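Local structure of uncharacterized protein conserved in bacteria with a cystatin-like fold (Silicibacter pomeroyi, 3FLJ) at residues A[43-49]-A[59-65]. The protein is of unknown function but has a cystatin-like fold of the SnoaL-like family, whose curved sheet and helices commonly enclose a pocket for small molecules. Numbering follows the deposited sequence. Where two conformers were deposited one is given.
Sequences LAEDVRF and TGRDPVA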
loop_
_atom_site.group_PDB
_atom_site.type_symbol
_atom_site.label_atom_id
_atom_site.label_comp_id
_atom_site.label_asym_id
_atom_site.label_seq_id
_atom_site.Cartn_x
_atom_site.Cartn_y
_atom_site.Cartn_z
ATOM N N LEU A 43 -14.519 6.266 13.631
ATOM C CA LEU A 43 -14.843 6.704 12.271
ATOM C C LEU A 43 -15.636 7.991 12.253
ATOM O O LEU A 43 -16.540 8.159 13.060
ATOM C CB LEU A 43 -15.662 5.619 11.556
ATOM C CG LEU A 43 -15.104 4.195 11.489
ATOM C CD1 LEU A 43 -16.104 3.245 10.787
ATOM C CD2 LEU A 43 -13.742 4.135 10.825
ATOM N N ALA A 44 -15.322 8.883 11.310
ATOM C CA ALA A 44 -16.116 10.103 11.103
ATOM C C ALA A 44 -17.506 9.675 10.582
ATOM O O ALA A 44 -17.642 8.607 9.934
ATOM C CB ALA A 44 -15.428 11.049 10.108
ATOM N N GLU A 45 -18.528 10.484 10.881
ATOM C CA GLU A 45 -19.912 10.183 10.458
ATOM C C GLU A 45 -20.017 9.890 8.949
ATOM O O GLU A 45 -20.714 8.947 8.555
ATOM C CB GLU A 45 -20.865 11.306 10.885
ATOM C CG GLU A 45 -22.347 10.977 10.711
ATOM C CD GLU A 45 -23.279 11.933 11.451
ATOM O OE1 GLU A 45 -22.978 12.328 12.606
ATOM O OE2 GLU A 45 -24.344 12.262 10.886
ATOM N N ASP A 46 -19.267 10.653 8.140
ATOM C CA ASP A 46 -19.200 10.538 6.673
ATOM C C ASP A 46 -17.855 9.942 6.181
ATOM O O ASP A 46 -17.355 10.318 5.105
ATOM C CB ASP A 46 -19.482 11.926 6.039
ATOM C CG ASP A 46 -18.478 13.034 6.474
ATOM O OD1 ASP A 46 -17.575 12.797 7.329
ATOM O OD2 ASP A 46 -18.633 14.171 5.969
ATOM N N VAL A 47 -17.280 9.017 6.971
ATOM C CA VAL A 47 -16.009 8.343 6.628
ATOM C C VAL A 47 -16.089 7.675 5.240
ATOM O O VAL A 47 -17.135 7.144 4.883
ATOM C CB VAL A 47 -15.588 7.263 7.694
ATOM C CG1 VAL A 47 -16.665 6.164 7.853
ATOM C CG2 VAL A 47 -14.202 6.646 7.359
ATOM N N ARG A 48 -15.002 7.771 4.480
ATOM C CA ARG A 48 -14.859 7.175 3.153
ATOM C C ARG A 48 -13.870 6.019 3.275
ATOM O O ARG A 48 -12.742 6.232 3.721
ATOM C CB ARG A 48 -14.349 8.219 2.173
ATOM C CG ARG A 48 -15.356 9.323 1.919
ATOM C CD ARG A 48 -14.838 10.419 1.010
ATOM N NE ARG A 48 -13.820 11.302 1.615
ATOM C CZ ARG A 48 -14.030 12.264 2.542
ATOM N NH1 ARG A 48 -15.236 12.528 3.053
ATOM N NH2 ARG A 48 -12.996 12.993 2.970
ATOM N N PHE A 49 -14.317 4.802 2.945
ATOM C CA PHE A 49 -13.474 3.595 2.941
ATOM C C PHE A 49 -13.274 3.151 1.486
ATOM O O PHE A 49 -14.257 2.934 0.785
ATOM C CB PHE A 49 -14.060 2.475 3.787
ATOM C CG PHE A 49 -13.273 1.194 3.706
ATOM C CD1 PHE A 49 -12.019 1.094 4.325
ATOM C CD2 PHE A 49 -13.761 0.100 2.983
ATOM C CE1 PHE A 49 -11.254 -0.087 4.237
ATOM C CE2 PHE A 49 -13.010 -1.097 2.875
ATOM C CZ PHE A 49 -11.754 -1.196 3.509
ATOM N N THR A 59 -19.222 4.883 1.941
ATOM C CA THR A 59 -19.371 6.116 2.720
ATOM C C THR A 59 -20.357 5.922 3.877
ATOM O O THR A 59 -21.442 5.384 3.676
ATOM C CB THR A 59 -19.808 7.291 1.821
ATOM O OG1 THR A 59 -18.847 7.458 0.766
ATOM C CG2 THR A 59 -19.910 8.608 2.630
ATOM N N GLY A 60 -19.960 6.356 5.076
ATOM C CA GLY A 60 -20.796 6.293 6.290
ATOM C C GLY A 60 -20.223 5.368 7.345
ATOM O O GLY A 60 -19.786 4.270 7.006
ATOM N N ARG A 61 -20.267 5.802 8.609
ATOM C CA ARG A 61 -19.708 5.014 9.716
ATOM C C ARG A 61 -20.372 3.638 9.882
ATOM O O ARG A 61 -19.663 2.665 10.133
ATOM C CB ARG A 61 -19.675 5.783 11.054
ATOM C CG ARG A 61 -21.013 6.282 11.597
ATOM C CD ARG A 61 -20.955 6.591 13.102
ATOM N NE ARG A 61 -20.065 7.708 13.444
ATOM C CZ ARG A 61 -20.414 8.959 13.800
ATOM N NH1 ARG A 61 -21.690 9.370 13.893
ATOM N NH2 ARG A 61 -19.439 9.840 14.075
ATOM N N ASP A 62 -21.700 3.552 9.726
ATOM C CA ASP A 62 -22.413 2.257 9.836
ATOM C C ASP A 62 -21.981 1.234 8.763
ATOM O O ASP A 62 -21.525 0.142 9.124
ATOM C CB ASP A 62 -23.942 2.433 9.892
ATOM C CG ASP A 62 -24.436 3.050 11.191
ATOM O OD1 ASP A 62 -23.634 3.454 12.056
ATOM O OD2 ASP A 62 -25.672 3.143 11.338
ATOM N N PRO A 63 -22.122 1.566 7.460
ATOM C CA PRO A 63 -21.630 0.621 6.449
ATOM C C PRO A 63 -20.107 0.336 6.473
ATOM O O PRO A 63 -19.711 -0.819 6.269
ATOM C CB PRO A 63 -22.077 1.252 5.119
ATOM C CG PRO A 63 -22.417 2.634 5.405
ATOM C CD PRO A 63 -22.818 2.712 6.833
ATOM N N VAL A 64 -19.285 1.355 6.749
ATOM C CA VAL A 64 -17.813 1.180 6.783
ATOM C C VAL A 64 -17.377 0.249 7.921
ATOM O O VAL A 64 -16.528 -0.617 7.702
ATOM C CB VAL A 64 -17.061 2.535 6.786
ATOM C CG1 VAL A 64 -15.560 2.366 7.088
ATOM C CG2 VAL A 64 -17.289 3.237 5.441
ATOM N N ALA A 65 -17.959 0.428 9.111
ATOM C CA ALA A 65 -17.659 -0.434 10.275
ATOM C C ALA A 65 -18.005 -1.912 9.971
ATOM O O ALA A 65 -17.240 -2.807 10.328
ATOM C CB ALA A 65 -18.389 0.063 11.541
#
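Gly60 N and Arg61 N give backbone hydrogen bonds to Val47 O (2.9 Å) and Glu45 O (3.2 Å), respectively, linking the type I turn from Ala44 to Val47 with the start of helix 61-74. Gly60 is the N-cap residue, just before that helix, and has a positive phi (115°). Beneath these bonds, Val64 presents CG1 to Phe49 CB at 3.6 Å, while its CB meets Val47 CG1 and Leu43 CD1 packs against Val64 CG1. Val47 CG1 lies between its own N and carbonyl carbon (chi1 59°), a rotation that turns it onto the first turn of the helix. Toward the outside, in the conformers given here (Glu45 and Arg61 each have a second), the Arg61 chain bends at chi3 and lays one guanidinium face over Glu45 CA, with Leu43 O at the edge. The Glu45 OE1 to Arg61 NH1 salt bridge is long, 3.5 Å, and tentative, with the two planes 52° apart. Further out, Phe49 meets Phe120 edge-to-face and Arg48 pairs with Asp119, adding to the backbone bonds of Arg48 with Gln118 and Phe120 in the parallel pairing of strands 47-50 and 117-125. Backbone bonds and buried apolar packing thus define this sheet-to-helix junction, whereas the ion pair, on the solvent side at Glu45, probably contributes less.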